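Acetylxylan esterase A (Aspergillus awamori, PDB 5X6S) removes acetyl side groups from the backbone of acetylated xylan, as a secreted serine esterase of carbohydrate esterase family 1. Local coordinates at residues 97-102 / 133-138; 90-95 / 125-130; 114-119 / 270-275. All coordinates share one frame; numbering follows the deposited sequence.

Interaction 1 of 3, residues 97-102 / 133-138; sequences NMVTWT and PELFAA. With NA (sodium ion), chain G.
Leu135 lies against Val99 and Thr100 through carbon atoms alone, yet the residue just before it lends its backbone to a sodium ion: Glu134 O is a long, weak ligand at 2.9 Å, two waters sit closer at 2.0 and 2.4 Å, and the coordination takes in Glu134 O of the second subunit. The 3-10 turn 133-135 packs on helix 91-106. CG2 of Thr100 meets CD2 of Leu135 at 3.9 Å, the two side chains crossing at about a right angle. The threonine can offer carbon here because OG1 takes the place between backbone N and carbonyl carbon (chi1 64°), which leaves CG2 to do the touching. Val99 divides its branches between two partners. CG1 reaches CD1 of Leu135 at 4.2 Å, while CG2 comes obliquely to CE1 of the Phe136 ring, also at 4.2 Å. That ring carries CB of Leu135 over one face toward the rim, 3.8 Å above its plane, and extends to Val115 of the neighbouring strand. Thr100 packs on Ile103 and Leu135 on Ser110, both of the second subunit. Apolar side-chain carbons from the turn and the following Phe136 thus make this contact, beside a loosely bound sodium shared between subunits.

Interaction 2 of 3, residues 90-95 / 125-130; sequences GNSNSI and TNVMAA
Met128 makes most of the apolar contacts, with Ser92 and Ile95. Its chain bends at both chi2 (-54°) and chi3 (-56°), curling the thioether against the first turn of helix 91-106. SD approaches CB of Ser92 at 3.6 Å and the backbone O of Ser92 at 3.4 Å, while CE is also 3.4 Å from that oxygen. At Ile95 the two side chains run obliquely to one another: CG2 meets Met128 CE at 3.8 Å, and CB lies 3.8 Å from Met128 SD. A lighter apolar touch comes from the preceding residue, where Val127 CG1 reaches Ser92 CB at 4.1 Å.

The polar end of Ser92 is bonded outside the two segments: OG to Thr83 O. Gly90 sits at the N-cap of the helix, where its carbonyl accepts from Ser94 N.

As for the helices themselves, the axes of the short segments pass 10.0 Å apart at a crossing angle of -72°, with Ser92 and Met128 nearest in backbone. This is a steep helix-on-helix crossing on one side of the central sheet of an alpha/beta-hydrolase fold, helix 120-131 being the one that follows the probable nucleophile elbow.

Interaction 3 of 3, residues 114-119 / 270-275; sequences FVTGSS and EWFGFA
Phe114 and Phe272 lay their rings almost parallel, with planes at 11° and centroids 4.6 Å apart, but displaced so that little of one ring lies over the other. What sits over the middle of each ring is instead the other residue's CB. Phe272 CB stands 3.6 Å from the centroid of the Phe114 ring, and Phe114 CB is likewise 3.6 Å from the centroid of the Phe272 ring, almost exactly on its normal: a reciprocal pair of CH-pi contacts. Both side chains have CG anti to the carbonyl carbon, and they run in opposite directions, which is how each ring comes to lie over the root of the other. At the edge of the Phe272 ring, near its plane, Thr116 CB approaches CZ at 4.3 Å; the hydroxyl of that threonine is hydrogen-bonded to Thr140 O in the next strand.

Phe274 completes an aromatic cluster. Its ring meets Phe114 obliquely, with planes at 70°, and its CZ comes within 3.5 Å of Phe114 CE2. The far end of the Phe114 ring also closes on the main chain, CZ lying 3.1 Å from Phe272 O. Between the two phenylalanines of the C-terminal segment, Gly273 ends the helix with a positive phi (110°), and the chain turns there to bring Phe274 back onto Phe114. Val34 of strand 33-37 packs on both Phe272 and Phe274.

The contact thus seats the C-terminal helix 265-272 on the central strand 113-118. At the other end of that strand Gly117 leads into Ser119, whose OG is hydrogen-bonded to His259 NE2 and whose positive phi fits the strained nucleophile elbow of alpha/beta hydrolases; by similarity, Ser119 belongs to the charge relay system.

Overall arrangement
Helix 91-106 serves interactions 1 and 2, whose centres are 10 Å apart and join where Phe136 CE2 meets Met128 CE at 3.8 Å. Strand 113-118, part of interaction 3, has its other face against this pair: Val115 CG1 packs on Phe136 CD1 at 3.7 Å, whereas Phe114, the residue before it, turns to the C-terminal helix across the sheet. Interactions 2 and 3 are 16 Å apart between centres, but Thr125 OG1 lies 3.2 Å from Gly117 N, in the probable nucleophile elbow. Ser119, catalytic by similarity, directly follows the strand of interaction 3 and immediately precedes helix 120-131 of interaction 2, while interaction 1 faces the second subunit and the sodium shared between them.

Interaction 1 of 3, residues 97-102 / 133-138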
loop_
_atom_site.group_PDB
_atom_site.type_symbol
_atom_site.label_atom_id
_atom_site.label_comp_id
_atom_site.label_asym_id
_atom_site.label_seq_id
_atom_site.Cartn_x
_atom_site.Cartn_y
_atom_site.Cartn_z
ATOM N N ASN A 97 -1.852 -1.248 -13.339
ATOM C CA ASN A 97 -0.664 -1.897 -13.848
ATOM C C ASN A 97 0.438 -0.936 -14.295
ATOM O O ASN A 97 1.656 -1.225 -14.171
ATOM C CB ASN A 97 -1.057 -2.919 -14.923
ATOM C CG ASN A 97 -1.861 -4.072 -14.375
ATOM O OD1 ASN A 97 -1.828 -4.342 -13.175
ATOM N ND2 ASN A 97 -2.633 -4.739 -15.234
ATOM N N MET A 98 0.061 0.231 -14.802
ATOM C CA MET A 98 1.029 1.276 -15.123
ATOM C C MET A 98 1.770 1.710 -13.857
ATOM O O MET A 98 3.001 1.946 -13.869
ATOM C CB MET A 98 0.323 2.498 -15.686
ATOM C CG MET A 98 -0.350 2.281 -16.989
ATOM S SD MET A 98 -1.257 3.718 -17.575
ATOM C CE MET A 98 -2.429 2.990 -18.680
ATOM N N VAL A 99 1.018 1.853 -12.771
ATOM C CA VAL A 99 1.585 2.183 -11.489
ATOM C C VAL A 99 2.623 1.170 -11.044
ATOM O O VAL A 99 3.768 1.526 -10.709
ATOM C CB VAL A 99 0.484 2.449 -10.424
ATOM C CG1 VAL A 99 1.069 2.453 -9.002
ATOM C CG2 VAL A 99 -0.194 3.741 -10.730
ATOM N N THR A 100 2.232 -0.107 -11.009
ATOM C CA THR A 100 3.106 -1.106 -10.440
ATOM C C THR A 100 4.346 -1.301 -11.297
ATOM O O THR A 100 5.435 -1.527 -10.749
ATOM C CB THR A 100 2.374 -2.433 -10.200
ATOM O OG1 THR A 100 1.963 -2.972 -11.465
ATOM C CG2 THR A 100 1.162 -2.229 -9.216
ATOM N N TRP A 101 4.197 -1.171 -12.618
ATOM C CA TRP A 101 5.325 -1.264 -13.564
ATOM C C TRP A 101 6.335 -0.153 -13.256
ATOM O O TRP A 101 7.542 -0.409 -13.204
ATOM C CB TRP A 101 4.870 -1.132 -15.015
ATOM C CG TRP A 101 5.968 -1.282 -16.029
ATOM C CD1 TRP A 101 6.458 -2.456 -16.580
ATOM C CD2 TRP A 101 6.777 -0.238 -16.543
ATOM N NE1 TRP A 101 7.482 -2.181 -17.431
ATOM C CE2 TRP A 101 7.702 -0.829 -17.442
ATOM C CE3 TRP A 101 6.805 1.144 -16.351
ATOM C CZ2 TRP A 101 8.640 -0.075 -18.137
ATOM C CZ3 TRP A 101 7.708 1.882 -17.049
ATOM C CH2 TRP A 101 8.640 1.268 -17.919
ATOM N N THR A 102 5.828 1.057 -13.031
ATOM C CA THR A 102 6.665 2.221 -12.807
ATOM C C THR A 102 7.380 2.112 -11.437
ATOM O O THR A 102 8.592 2.447 -11.330
ATOM C CB THR A 102 5.826 3.519 -12.863
ATOM O OG1 THR A 102 5.184 3.610 -14.148
ATOM C CG2 THR A 102 6.683 4.775 -12.615
ATOM N N PRO A 133 -7.662 0.989 -4.076
ATOM C CA PRO A 133 -7.315 1.860 -2.924
ATOM C C PRO A 133 -5.905 1.630 -2.371
ATOM O O PRO A 133 -5.257 2.574 -1.930
ATOM C CB PRO A 133 -8.370 1.478 -1.873
ATOM C CG PRO A 133 -8.826 0.093 -2.273
ATOM C CD PRO A 133 -8.845 0.160 -3.776
ATOM N N GLU A 134 -5.425 0.383 -2.461
ATOM C CA GLU A 134 -4.097 -0.040 -1.987
ATOM C C GLU A 134 -2.925 0.672 -2.638
ATOM O O GLU A 134 -1.872 0.734 -2.053
ATOM C CB GLU A 134 -3.910 -1.566 -2.147
ATOM C CG GLU A 134 -3.753 -2.106 -3.599
ATOM C CD GLU A 134 -5.048 -2.291 -4.384
ATOM O OE1 GLU A 134 -6.131 -1.934 -3.857
ATOM O OE2 GLU A 134 -5.004 -2.795 -5.539
ATOM N N LEU A 135 -3.111 1.205 -3.858
ATOM C CA LEU A 135 -2.012 1.838 -4.567
ATOM C C LEU A 135 -1.744 3.321 -4.188
ATOM O O LEU A 135 -0.628 3.817 -4.378
ATOM C CB LEU A 135 -2.240 1.733 -6.083
ATOM C CG LEU A 135 -2.207 0.333 -6.661
ATOM C CD1 LEU A 135 -2.509 0.397 -8.164
ATOM C CD2 LEU A 135 -0.895 -0.399 -6.388
ATOM N N PHE A 136 -2.755 4.007 -3.639
ATOM C CA PHE A 136 -2.780 5.469 -3.612
ATOM C C PHE A 136 -2.820 6.043 -2.197
ATOM O O PHE A 136 -3.686 5.668 -1.408
ATOM C CB PHE A 136 -3.934 6.008 -4.423
ATOM C CG PHE A 136 -3.905 5.578 -5.861
ATOM C CD1 PHE A 136 -2.912 6.055 -6.718
ATOM C CD2 PHE A 136 -4.819 4.636 -6.325
ATOM C CE1 PHE A 136 -2.839 5.619 -8.021
ATOM C CE2 PHE A 136 -4.755 4.172 -7.612
ATOM C CZ PHE A 136 -3.773 4.665 -8.486
ATOM N N ALA A 137 -1.860 6.947 -1.904
ATOM C CA ALA A 137 -1.759 7.660 -0.641
ATOM C C ALA A 137 -2.771 8.780 -0.554
ATOM O O ALA A 137 -3.298 9.077 0.520
ATOM C CB ALA A 137 -0.353 8.217 -0.486
ATOM N N ALA A 138 -3.077 9.407 -1.700
ATOM C CA ALA A 138 -4.022 10.552 -1.774
ATOM C C ALA A 138 -4.397 10.763 -3.194
ATOM O O ALA A 138 -3.658 10.305 -4.115
ATOM C CB ALA A 138 -3.409 11.840 -1.194
HETATM NA NA NA G . 0.410 -0.236 -0.471
HETATM O O HOH W 1 -0.631 -2.395 -0.394
HETATM O O HOH W 2 1.066 1.605 -0.880
#

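Interaction 2 of 3, residues 90-95 / 125-130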
loop_
_atom_site.group_PDB
_atom_site.type_symbol
_atom_site.label_atom_id
_atom_site.label_comp_id
_atom_site.label_asym_id
_atom_site.label_seq_id
_atom_site.Cartn_x
_atom_site.Cartn_y
_atom_site.Cartn_z
ATOM N N GLY A 90 -10.865 -3.813 -16.614
ATOM C CA GLY A 90 -11.234 -2.607 -17.355
ATOM C C GLY A 90 -10.124 -1.566 -17.381
ATOM O O GLY A 90 -9.000 -1.853 -16.901
ATOM N N ASN A 91 -10.394 -0.374 -17.930
ATOM C CA ASN A 91 -9.443 0.713 -17.995
ATOM C C ASN A 91 -8.749 0.924 -16.654
ATOM O O ASN A 91 -7.561 1.140 -16.593
ATOM C CB ASN A 91 -10.075 2.065 -18.332
ATOM C CG ASN A 91 -10.522 2.248 -19.773
ATOM O OD1 ASN A 91 -11.146 3.211 -20.058
ATOM N ND2 ASN A 91 -10.187 1.350 -20.663
ATOM N N SER A 92 -9.521 0.882 -15.591
ATOM C CA SER A 92 -8.961 1.120 -14.263
ATOM C C SER A 92 -7.843 0.138 -13.864
ATOM O O SER A 92 -6.815 0.532 -13.248
ATOM C CB SER A 92 -10.080 1.153 -13.234
ATOM O OG SER A 92 -10.894 -0.010 -13.313
ATOM N N ASN A 93 -8.038 -1.126 -14.218
ATOM C CA ASN A 93 -7.068 -2.191 -14.040
ATOM C C ASN A 93 -5.765 -1.887 -14.816
ATOM O O ASN A 93 -4.692 -2.058 -14.312
ATOM C CB ASN A 93 -7.664 -3.522 -14.473
ATOM C CG ASN A 93 -7.068 -4.742 -13.770
ATOM O OD1 ASN A 93 -7.742 -5.739 -13.616
ATOM N ND2 ASN A 93 -5.845 -4.653 -13.332
ATOM N N SER A 94 -5.906 -1.408 -16.039
ATOM C CA SER A 94 -4.775 -1.002 -16.808
ATOM C C SER A 94 -3.965 0.082 -16.122
ATOM O O SER A 94 -2.740 -0.025 -16.050
ATOM C CB SER A 94 -5.241 -0.542 -18.193
ATOM O OG SER A 94 -5.680 -1.671 -18.953
ATOM N N ILE A 95 -4.643 1.121 -15.620
ATOM C CA ILE A 95 -3.972 2.212 -14.936
ATOM C C ILE A 95 -3.213 1.687 -13.712
ATOM O O ILE A 95 -2.056 2.082 -13.446
ATOM C CB ILE A 95 -4.974 3.337 -14.544
ATOM C CG1 ILE A 95 -5.545 3.995 -15.825
ATOM C CG2 ILE A 95 -4.284 4.387 -13.681
ATOM C CD1 ILE A 95 -6.624 5.030 -15.521
ATOM N N THR A 125 -10.560 9.206 -11.473
ATOM C CA THR A 125 -9.834 9.315 -10.223
ATOM C C THR A 125 -10.615 8.684 -9.065
ATOM O O THR A 125 -10.048 7.942 -8.250
ATOM C CB THR A 125 -9.422 10.801 -9.941
ATOM O OG1 THR A 125 -8.514 11.205 -10.965
ATOM C CG2 THR A 125 -8.723 10.962 -8.624
ATOM N N ASN A 126 -11.909 8.974 -8.981
ATOM C CA ASN A 126 -12.747 8.395 -7.953
ATOM C C ASN A 126 -12.807 6.909 -8.119
ATOM O O ASN A 126 -12.739 6.208 -7.167
ATOM C CB ASN A 126 -14.140 8.967 -7.923
ATOM C CG ASN A 126 -14.192 10.329 -7.261
ATOM O OD1 ASN A 126 -13.633 10.568 -6.220
ATOM N ND2 ASN A 126 -14.814 11.218 -7.928
ATOM N N VAL A 127 -12.916 6.452 -9.337
ATOM C CA VAL A 127 -12.971 4.996 -9.634
ATOM C C VAL A 127 -11.677 4.303 -9.180
ATOM O O VAL A 127 -11.705 3.214 -8.535
ATOM C CB VAL A 127 -13.312 4.711 -11.104
ATOM C CG1 VAL A 127 -13.136 3.219 -11.448
ATOM C CG2 VAL A 127 -14.756 5.111 -11.420
ATOM N N MET A 128 -10.537 4.918 -9.475
ATOM C CA MET A 128 -9.217 4.343 -9.073
ATOM C C MET A 128 -9.102 4.250 -7.559
ATOM O O MET A 128 -8.563 3.291 -7.027
ATOM C CB MET A 128 -8.055 5.188 -9.593
ATOM C CG MET A 128 -7.842 5.158 -11.135
ATOM S SD MET A 128 -7.680 3.479 -11.817
ATOM C CE MET A 128 -6.311 2.875 -10.804
ATOM N N ALA A 129 -9.577 5.276 -6.857
ATOM C CA ALA A 129 -9.561 5.258 -5.395
ATOM C C ALA A 129 -10.369 4.061 -4.836
ATOM O O ALA A 129 -9.998 3.477 -3.840
ATOM C CB ALA A 129 -10.092 6.572 -4.844
ATOM N N ALA A 130 -11.490 3.764 -5.454
ATOM C CA ALA A 130 -12.405 2.703 -5.032
ATOM C C ALA A 130 -11.977 1.309 -5.475
ATOM O O ALA A 130 -12.211 0.327 -4.751
ATOM C CB ALA A 130 -13.776 2.993 -5.577
#

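Interaction 3 of 3, residues 114-119 / 270-275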
loop_
_atom_site.group_PDB
_atom_site.type_symbol
_atom_site.label_atom_id
_atom_site.label_comp_id
_atom_site.label_asym_id
_atom_site.label_seq_id
_atom_site.Cartn_x
_atom_site.Cartn_y
_atom_site.Cartn_z
ATOM N N PHE A 114 0.116 8.965 -6.096
ATOM C CA PHE A 114 -1.019 9.879 -6.023
ATOM C C PHE A 114 -1.749 9.827 -7.346
ATOM O O PHE A 114 -1.128 9.531 -8.339
ATOM C CB PHE A 114 -0.497 11.304 -5.708
ATOM C CG PHE A 114 0.321 11.337 -4.453
ATOM C CD1 PHE A 114 -0.310 11.354 -3.196
ATOM C CD2 PHE A 114 1.708 11.317 -4.508
ATOM C CE1 PHE A 114 0.447 11.295 -2.017
ATOM C CE2 PHE A 114 2.471 11.285 -3.321
ATOM C CZ PHE A 114 1.819 11.267 -2.073
ATOM N N VAL A 115 -3.029 10.155 -7.361
ATOM C CA VAL A 115 -3.814 10.120 -8.575
ATOM C C VAL A 115 -4.697 11.352 -8.636
ATOM O O VAL A 115 -5.228 11.781 -7.592
ATOM C CB VAL A 115 -4.606 8.775 -8.738
ATOM C CG1 VAL A 115 -5.514 8.471 -7.566
ATOM C CG2 VAL A 115 -5.326 8.683 -10.094
ATOM N N THR A 116 -4.826 11.939 -9.831
ATOM C CA THR A 116 -5.588 13.176 -10.023
ATOM C C THR A 116 -6.035 13.227 -11.481
ATOM O O THR A 116 -5.464 12.533 -12.349
ATOM C CB THR A 116 -4.758 14.427 -9.618
ATOM O OG1 THR A 116 -5.507 15.599 -9.844
ATOM C CG2 THR A 116 -3.407 14.518 -10.426
ATOM N N GLY A 117 -7.073 14.000 -11.753
ATOM C CA GLY A 117 -7.666 14.045 -13.057
ATOM C C GLY A 117 -8.717 15.119 -13.148
ATOM O O GLY A 117 -9.163 15.616 -12.112
ATOM N N SER A 118 -9.069 15.510 -14.377
ATOM C CA SER A 118 -10.083 16.505 -14.625
ATOM C C SER A 118 -11.230 15.886 -15.456
ATOM O O SER A 118 -10.999 15.112 -16.343
ATOM C CB SER A 118 -9.487 17.746 -15.344
ATOM O OG SER A 118 -8.542 18.359 -14.494
ATOM N N SER A 119 -12.462 16.284 -15.149
ATOM C CA SER A 119 -13.667 15.885 -15.869
ATOM C C SER A 119 -13.767 14.339 -15.943
ATOM O O SER A 119 -13.781 13.730 -14.907
ATOM C CB SER A 119 -13.713 16.611 -17.221
ATOM O OG SER A 119 -14.947 16.412 -17.894
ATOM N N GLU A 270 0.937 20.094 -1.905
ATOM C CA GLU A 270 0.705 20.207 -0.469
ATOM C C GLU A 270 -0.196 19.062 -0.000
ATOM O O GLU A 270 0.093 18.443 1.003
ATOM C CB GLU A 270 0.055 21.549 -0.151
ATOM C CG GLU A 270 1.032 22.701 -0.227
ATOM C CD GLU A 270 0.367 24.077 -0.084
ATOM O OE1 GLU A 270 -0.766 24.164 0.440
ATOM O OE2 GLU A 270 0.980 25.054 -0.540
ATOM N N TRP A 271 -1.263 18.766 -0.764
ATOM C CA TRP A 271 -2.193 17.700 -0.379
ATOM C C TRP A 271 -1.485 16.350 -0.422
ATOM O O TRP A 271 -1.623 15.498 0.479
ATOM C CB TRP A 271 -3.402 17.693 -1.312
ATOM C CG TRP A 271 -4.378 16.583 -1.066
ATOM C CD1 TRP A 271 -4.727 15.591 -1.917
ATOM C CD2 TRP A 271 -5.100 16.341 0.154
ATOM N NE1 TRP A 271 -5.646 14.769 -1.332
ATOM C CE2 TRP A 271 -5.897 15.214 -0.054
ATOM C CE3 TRP A 271 -5.170 17.000 1.396
ATOM C CZ2 TRP A 271 -6.749 14.716 0.924
ATOM C CZ3 TRP A 271 -6.045 16.477 2.376
ATOM C CH2 TRP A 271 -6.791 15.360 2.127
ATOM N N PHE A 272 -0.700 16.156 -1.483
ATOM C CA PHE A 272 0.047 14.928 -1.654
ATOM C C PHE A 272 1.112 14.801 -0.604
ATOM O O PHE A 272 1.347 13.709 -0.142
ATOM C CB PHE A 272 0.691 14.839 -3.033
ATOM C CG PHE A 272 -0.262 14.826 -4.170
ATOM C CD1 PHE A 272 -1.588 14.592 -3.990
ATOM C CD2 PHE A 272 0.207 15.031 -5.475
ATOM C CE1 PHE A 272 -2.454 14.592 -5.054
ATOM C CE2 PHE A 272 -0.639 15.031 -6.566
ATOM C CZ PHE A 272 -1.998 14.793 -6.362
ATOM N N GLY A 273 1.765 15.909 -0.236
ATOM C CA GLY A 273 2.832 15.905 0.770
ATOM C C GLY A 273 4.209 16.172 0.211
ATOM O O GLY A 273 5.203 16.155 0.945
ATOM N N PHE A 274 4.302 16.412 -1.102
ATOM C CA PHE A 274 5.608 16.741 -1.681
ATOM C C PHE A 274 6.078 18.076 -1.130
ATOM O O PHE A 274 7.276 18.235 -0.881
ATOM C CB PHE A 274 5.601 16.792 -3.199
ATOM C CG PHE A 274 5.415 15.434 -3.861
ATOM C CD1 PHE A 274 6.393 14.449 -3.750
ATOM C CD2 PHE A 274 4.263 15.148 -4.578
ATOM C CE1 PHE A 274 6.217 13.200 -4.374
ATOM C CE2 PHE A 274 4.073 13.901 -5.188
ATOM C CZ PHE A 274 5.067 12.929 -5.085
ATOM N N ALA A 275 5.124 18.985 -0.917
ATOM C CA ALA A 275 5.416 20.313 -0.379
ATOM C C ALA A 275 4.964 20.381 1.086
ATOM O O ALA A 275 5.807 20.622 1.985
ATOM C CB ALA A 275 4.724 21.379 -1.180
ATOM O OXT ALA A 275 3.751 20.193 1.399
#